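Local coordinates for protein yahD a copper inducible hydrolase (Lactococcus lactis subsp. lactis, PDB 3OG9) that is a copper-inducible protein of the alpha/beta hydrolase fold that binds D-malate and probably acts as a hydrolase, at residues 33-36 with 37-41; 169-172 with 173-177. All blocks are in the same frame, centred on the assembly; numbering follows the deposited sequence. Where two conformers were deposited one is given.

How the contacts relate
Both contacts are one-turn pairings inside single helices of an alpha/beta hydrolase fold. Contact 1 comes first along the chain, in the short helix 33-39, and contact 2 follows in helix 165-177. Each helix is the crossover of a beta-alpha-beta unit: strands 19-22 and 45-48 flank the first, strands 151-156 and 181-186 the second. All four strands belong to the same mixed sheet. The centres of the contacts lie 27 Å apart, on opposite sides of the centre of the chain, and their nearest atoms are about 16 Å apart. The malate pocket lies nearer contact 2; contact 1 is away from it.

Contact 1. Residues 33-36 with 37-41; sequences VEIA and EMIAP
Glu37 turns its CG to the side opposite its carbonyl carbon (chi1 -76°) and then runs extended, which carries its chain back over the carbonyl O of Val33, one turn earlier, and ends the carboxylate beside a methyl of that residue. Val33 meets it with CG1, the branch that lies anti to the backbone N (chi1 171°). The two side chains run side by side and point the same way. This is i to i+4 packing in helix 33-39, the crossover helix between strands 19-22 and 45-48 of the alpha/beta hydrolase fold.

The carboxylate of Glu37 comes up beside the methyl: OE1 is 3.8 Å from CG1 of Val33. OE1 also forms a salt bridge to Lys10. The stem lies on backbone instead, with CG of Glu37 3.4 Å from O of Val33. Glu34 has its carboxylate near too, its OE2 5.3 Å from OE2 of Glu37. The two acid planes are turned 62° apart, and Lys10 probably eases the like charges. With an alanine here in place of Glu37, Lys10 would probably lose this salt-bridge partner, and CG1 of Val33 the carboxylate beside it.

On another side of the helix, Ile35 and Ile39 pack at an angle. CG2 of Ile35 touches CD1 of Ile39 at 3.8 Å. Both isoleucines also rest on Val198 of helix 195-208, and Ile39 reaches strand 129-133. Ala36, one residue on from Ile35, lies against Leu19 and Leu21 of strand 19-22.

The backbone bonds from Glu37, Met38 and Ile39 to Val33, Glu34 and Ile35 carry the turn. Ala40 is the first residue to leave helical angles, yet its N still donates to O of Ala36, at 2.9 Å.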
ATOM      1  N   VAL A  33       6.602 -10.919  -2.455  1.00  6.53           N
ATOM      2  CA  VAL A  33       8.008 -11.063  -2.115  1.00  6.68           C
ATOM      3  C   VAL A  33       8.965 -10.984  -3.301  1.00  7.53           C
ATOM      4  O   VAL A  33       9.899 -10.172  -3.264  1.00  7.40           O
ATOM      5  CB  VAL A  33       8.280 -12.307  -1.221  1.00  6.37           C
ATOM      6  CG1 VAL A  33       9.798 -12.559  -1.078  1.00  8.12           C
ATOM      7  CG2 VAL A  33       7.611 -12.115   0.115  1.00  5.02           C
ATOM      8  N   GLU A  34       8.726 -11.782  -4.357  1.00  7.80           N
ATOM      9  CA  GLU A  34       9.571 -11.730  -5.555  1.00  7.48           C
ATOM     10  C   GLU A  34       9.443 -10.427  -6.296  1.00  7.84           C
ATOM     11  O   GLU A  34      10.430  -9.933  -6.844  1.00  9.41           O
ATOM     12  CB  GLU A  34       9.280 -12.910  -6.494  1.00  7.94           C
ATOM     13  CG  GLU A  34       9.842 -14.220  -5.945  1.00  9.54           C
ATOM     14  CD  GLU A  34       9.661 -15.384  -6.907  1.00 13.88           C
ATOM     15  OE1 GLU A  34       8.566 -15.521  -7.486  1.00 11.70           O
ATOM     16  OE2 GLU A  34      10.626 -16.158  -7.073  1.00 19.57           O
ATOM     17  N   ILE A  35       8.246  -9.837  -6.285  1.00  7.32           N
ATOM     18  CA  ILE A  35       8.039  -8.535  -6.900  1.00  8.06           C
ATOM     19  C   ILE A  35       8.908  -7.471  -6.183  1.00  7.71           C
ATOM     20  O   ILE A  35       9.601  -6.665  -6.837  1.00  8.67           O
ATOM     21  CB  ILE A  35       6.512  -8.135  -6.878  1.00  7.69           C
ATOM     22  CG1 ILE A  35       5.672  -9.084  -7.733  1.00 11.28           C
ATOM     23  CG2 ILE A  35       6.251  -6.700  -7.368  1.00  7.15           C
ATOM     24  CD1 ILE A  35       6.031  -9.074  -9.112  1.00 13.25           C
ATOM     25  N   ALA A  36       8.830  -7.439  -4.856  1.00  6.95           N
ATOM     26  CA  ALA A  36       9.639  -6.468  -4.073  1.00  7.66           C
ATOM     27  C   ALA A  36      11.131  -6.656  -4.328  1.00  8.05           C
ATOM     28  O   ALA A  36      11.866  -5.686  -4.426  1.00  8.67           O
ATOM     29  CB  ALA A  36       9.362  -6.600  -2.561  1.00  7.15           C
ATOM     30  N   GLU A  37      11.564  -7.913  -4.419  1.00  8.10           N
ATOM     31  CA  GLU A  37      12.941  -8.234  -4.748  1.00  9.75           C
ATOM     32  C   GLU A  37      13.390  -7.669  -6.115  1.00  9.29           C
ATOM     33  O   GLU A  37      14.553  -7.311  -6.261  1.00  8.95           O
ATOM     34  CB  GLU A  37      13.191  -9.741  -4.641  1.00 10.22           C
ATOM     35  CG  GLU A  37      13.313 -10.204  -3.186  1.00 11.79           C
ATOM     36  CD  GLU A  37      13.150 -11.716  -2.981  1.00 14.39           C
ATOM     37  OE1 GLU A  37      13.461 -12.177  -1.851  1.00 19.61           O
ATOM     38  OE2 GLU A  37      12.716 -12.458  -3.906  1.00 19.48           O
ATOM     39  N   MET A  38      12.474  -7.567  -7.076  0.50  9.06           N
ATOM     40  CA  MET A  38      12.775  -6.921  -8.371  0.50 10.08           C
ATOM     41  C   MET A  38      12.785  -5.388  -8.287  0.50  9.01           C
ATOM     42  O   MET A  38      13.618  -4.726  -8.918  0.50  8.43           O
ATOM     43  CB  MET A  38      11.798  -7.380  -9.473  0.50  9.96           C
ATOM     44  CG  MET A  38      11.987  -8.822  -9.914  0.50 11.82           C
ATOM     45  SD  MET A  38      11.201  -9.269 -11.493  0.50 14.35           S
ATOM     46  CE  MET A  38      12.213  -8.315 -12.626  0.50 15.14           C
ATOM     47  N   ILE A  39      11.869  -4.830  -7.500  1.00  8.33           N
ATOM     48  CA  ILE A  39      11.752  -3.392  -7.356  1.00  7.69           C
ATOM     49  C   ILE A  39      12.915  -2.772  -6.565  1.00  8.16           C
ATOM     50  O   ILE A  39      13.454  -1.722  -6.946  1.00  7.93           O
ATOM     51  CB  ILE A  39      10.418  -3.037  -6.693  1.00  7.64           C
ATOM     52  CG1 ILE A  39       9.249  -3.426  -7.612  1.00  6.71           C
ATOM     53  CG2 ILE A  39      10.340  -1.522  -6.315  1.00  7.20           C
ATOM     54  CD1 ILE A  39       7.884  -3.312  -6.924  1.00  5.66           C
ATOM     55  N   ALA A  40      13.275  -3.414  -5.459  1.00  8.54           N
ATOM     56  CA  ALA A  40      14.277  -2.879  -4.543  1.00  8.99           C
ATOM     57  C   ALA A  40      15.245  -3.983  -4.153  1.00  9.44           C
ATOM     58  O   ALA A  40      15.171  -4.483  -3.029  1.00  9.19           O
ATOM     59  CB  ALA A  40      13.586  -2.314  -3.302  1.00  9.94           C
ATOM     60  N   PRO A  41      16.132  -4.401  -5.086  1.00 10.11           N
ATOM     61  CA  PRO A  41      17.039  -5.512  -4.786  1.00 10.45           C
ATOM     62  C   PRO A  41      17.860  -5.263  -3.519  1.00 10.42           C
ATOM     63  O   PRO A  41      18.344  -4.143  -3.323  1.00 10.37           O
ATOM     64  CB  PRO A  41      17.972  -5.555  -6.019  1.00 10.74           C
ATOM     65  CG  PRO A  41      17.128  -5.038  -7.128  1.00 11.22           C
ATOM     66  CD  PRO A  41      16.334  -3.904  -6.469  1.00 10.30           C
TER

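Contact 2. Residues 169-172 with 173-177; sequences GDLK and GDLED
Leu171 and Leu175 supply the apolar part of this turn of helix 165-177, the crossover between strands 151-156 and 181-186. They lie side by side and point the same way, with CD1 of Leu171 4.1 Å from CD1 of Leu175. CG of Leu171 sits anti to the backbone N (chi1 172°), which brings its CD1 branch alongside the next leucine of the stripe. Both face helix 111-121: Leu171 on Leu117, Leu175 on Leu121. Leu175 also packs on Leu154 and Leu182 of the flanking strands. The side chain of Leu171 is about 6 Å from that of the malate-binding Asn114.

Four backbone hydrogen bonds form the i to i+4 ladder. The N of Gly173 donates to O of Gly169 at 2.9 Å, and Asp174, Leu175 and Glu176 repeat the step onto Asp170, Leu171 and Lys172. The Leu175 bond is nearly straight, at 171°.

The charged side chains do not pair across the turn. Asp174 folds back over the preceding turn, its CG 3.3 Å from O of Asp170. Its OD1 accepts a hydrogen bond from NE2 of Gln137. OD1 of Asp170 is 5.8 Å from OD2 of Asp174, and any repulsion between them is probably mild. NZ of Lys172 and OE1 of Glu176 stand 6.6 Å apart, too far for a salt bridge. Lys172 instead packs on Leu154, Leu182 and Ile184.

The two leucines thus join the helix to the fold by carbon contacts, while the polar ends find no salt bridge across the turn, and any pull between Lys172 and Glu176 is likely to be weak.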
ATOM      1  N   GLY A 169      -8.813  10.148  -9.306  1.00  8.66           N
ATOM      2  CA  GLY A 169      -8.616  11.620  -9.216  1.00  8.09           C
ATOM      3  C   GLY A 169      -8.642  12.180  -7.800  1.00  7.84           C
ATOM      4  O   GLY A 169      -7.887  13.122  -7.448  1.00  7.44           O
ATOM      5  N   ASP A 170      -9.540  11.642  -6.977  1.00  8.59           N
ATOM      6  CA  ASP A 170      -9.626  12.041  -5.571  1.00  9.24           C
ATOM      7  C   ASP A 170      -8.430  11.563  -4.768  1.00  8.69           C
ATOM      8  O   ASP A 170      -7.932  12.287  -3.903  1.00  9.85           O
ATOM      9  CB  ASP A 170     -10.944  11.574  -4.909  1.00  9.27           C
ATOM     10  CG  ASP A 170     -12.152  12.488  -5.245  1.00 14.39           C
ATOM     11  OD1 ASP A 170     -11.999  13.742  -5.426  1.00 18.87           O
ATOM     12  OD2 ASP A 170     -13.287  11.954  -5.304  1.00 17.31           O
ATOM     13  N   LEU A 171      -7.977  10.336  -5.016  1.00  8.29           N
ATOM     14  CA  LEU A 171      -6.758   9.859  -4.367  1.00  7.45           C
ATOM     15  C   LEU A 171      -5.533  10.738  -4.709  1.00  6.45           C
ATOM     16  O   LEU A 171      -4.779  11.113  -3.829  1.00  5.78           O
ATOM     17  CB  LEU A 171      -6.473   8.396  -4.761  1.00  7.10           C
ATOM     18  CG  LEU A 171      -5.115   7.870  -4.278  1.00  8.36           C
ATOM     19  CD1 LEU A 171      -5.118   7.747  -2.736  1.00  6.06           C
ATOM     20  CD2 LEU A 171      -4.840   6.512  -4.946  1.00  5.94           C
ATOM     21  N   LYS A 172      -5.343  11.032  -5.987  1.00  6.97           N
ATOM     22  CA  LYS A 172      -4.202  11.855  -6.416  1.00  7.37           C
ATOM     23  C   LYS A 172      -4.312  13.257  -5.770  1.00  8.35           C
ATOM     24  O   LYS A 172      -3.338  13.821  -5.232  1.00  7.45           O
ATOM     25  CB  LYS A 172      -4.240  11.985  -7.940  1.00  8.09           C
ATOM     26  CG  LYS A 172      -3.747  10.783  -8.708  1.00  8.25           C
ATOM     27  CD  LYS A 172      -3.593  11.189 -10.196  1.00 11.82           C
ATOM     28  CE  LYS A 172      -4.915  11.581 -10.848  1.00  9.97           C
ATOM     29  NZ  LYS A 172      -4.656  11.984 -12.262  1.00 12.85           N
ATOM     30  N   GLY A 173      -5.525  13.787  -5.816  1.00  8.97           N
ATOM     31  CA  GLY A 173      -5.832  15.105  -5.227  1.00  9.89           C
ATOM     32  C   GLY A 173      -5.543  15.149  -3.738  1.00  9.86           C
ATOM     33  O   GLY A 173      -4.937  16.103  -3.252  1.00  9.31           O
ATOM     34  N   ASP A 174      -5.980  14.133  -2.983  1.00  9.71           N
ATOM     35  CA  ASP A 174      -5.667  14.095  -1.543  1.00  9.47           C
ATOM     36  C   ASP A 174      -4.169  14.079  -1.303  1.00  9.72           C
ATOM     37  O   ASP A 174      -3.675  14.806  -0.452  1.00  9.77           O
ATOM     38  CB  ASP A 174      -6.311  12.890  -0.837  1.00  9.29           C
ATOM     39  CG  ASP A 174      -7.845  13.046  -0.673  1.00 13.97           C
ATOM     40  OD1 ASP A 174      -8.498  12.067  -0.261  1.00 17.45           O
ATOM     41  OD2 ASP A 174      -8.385  14.143  -0.921  1.00 16.67           O
ATOM     42  N   LEU A 175      -3.438  13.254  -2.048  1.00  9.76           N
ATOM     43  CA  LEU A 175      -1.962  13.241  -1.919  1.00  9.64           C
ATOM     44  C   LEU A 175      -1.292  14.573  -2.310  1.00 10.65           C
ATOM     45  O   LEU A 175      -0.393  15.057  -1.615  1.00 10.24           O
ATOM     46  CB  LEU A 175      -1.367  12.102  -2.753  1.00  9.66           C
ATOM     47  CG  LEU A 175      -1.714  10.701  -2.199  1.00  8.10           C
ATOM     48  CD1 LEU A 175      -1.502   9.634  -3.283  1.00  8.67           C
ATOM     49  CD2 LEU A 175      -0.943  10.390  -0.940  1.00 11.43           C
ATOM     50  N   GLU A 176      -1.722  15.151  -3.424  1.00 10.61           N
ATOM     51  CA  GLU A 176      -1.124  16.422  -3.876  1.00 13.42           C
ATOM     52  C   GLU A 176      -1.498  17.592  -2.963  1.00 13.29           C
ATOM     53  O   GLU A 176      -0.674  18.476  -2.698  1.00 13.61           O
ATOM     54  CB  GLU A 176      -1.485  16.674  -5.322  1.00 12.55           C
ATOM     55  CG  GLU A 176      -0.602  15.817  -6.200  1.00 17.23           C
ATOM     56  CD  GLU A 176      -0.932  15.879  -7.665  1.00 25.02           C
ATOM     57  OE1 GLU A 176      -2.061  16.332  -8.014  1.00 27.01           O
ATOM     58  OE2 GLU A 176      -0.045  15.452  -8.458  1.00 26.48           O
ATOM     59  N   ASP A 177      -2.735  17.589  -2.476  1.00 13.59           N
ATOM     60  CA  ASP A 177      -3.125  18.563  -1.458  1.00 13.86           C
ATOM     61  C   ASP A 177      -2.294  18.489  -0.177  1.00 13.85           C
ATOM     62  O   ASP A 177      -2.125  19.505   0.503  1.00 14.06           O
ATOM     63  CB  ASP A 177      -4.605  18.435  -1.115  1.00 14.70           C
ATOM     64  CG  ASP A 177      -5.516  18.859  -2.275  1.00 15.33           C
ATOM     65  OD1 ASP A 177      -5.028  19.345  -3.348  1.00 19.07           O
ATOM     66  OD2 ASP A 177      -6.735  18.687  -2.109  1.00 16.97           O
TER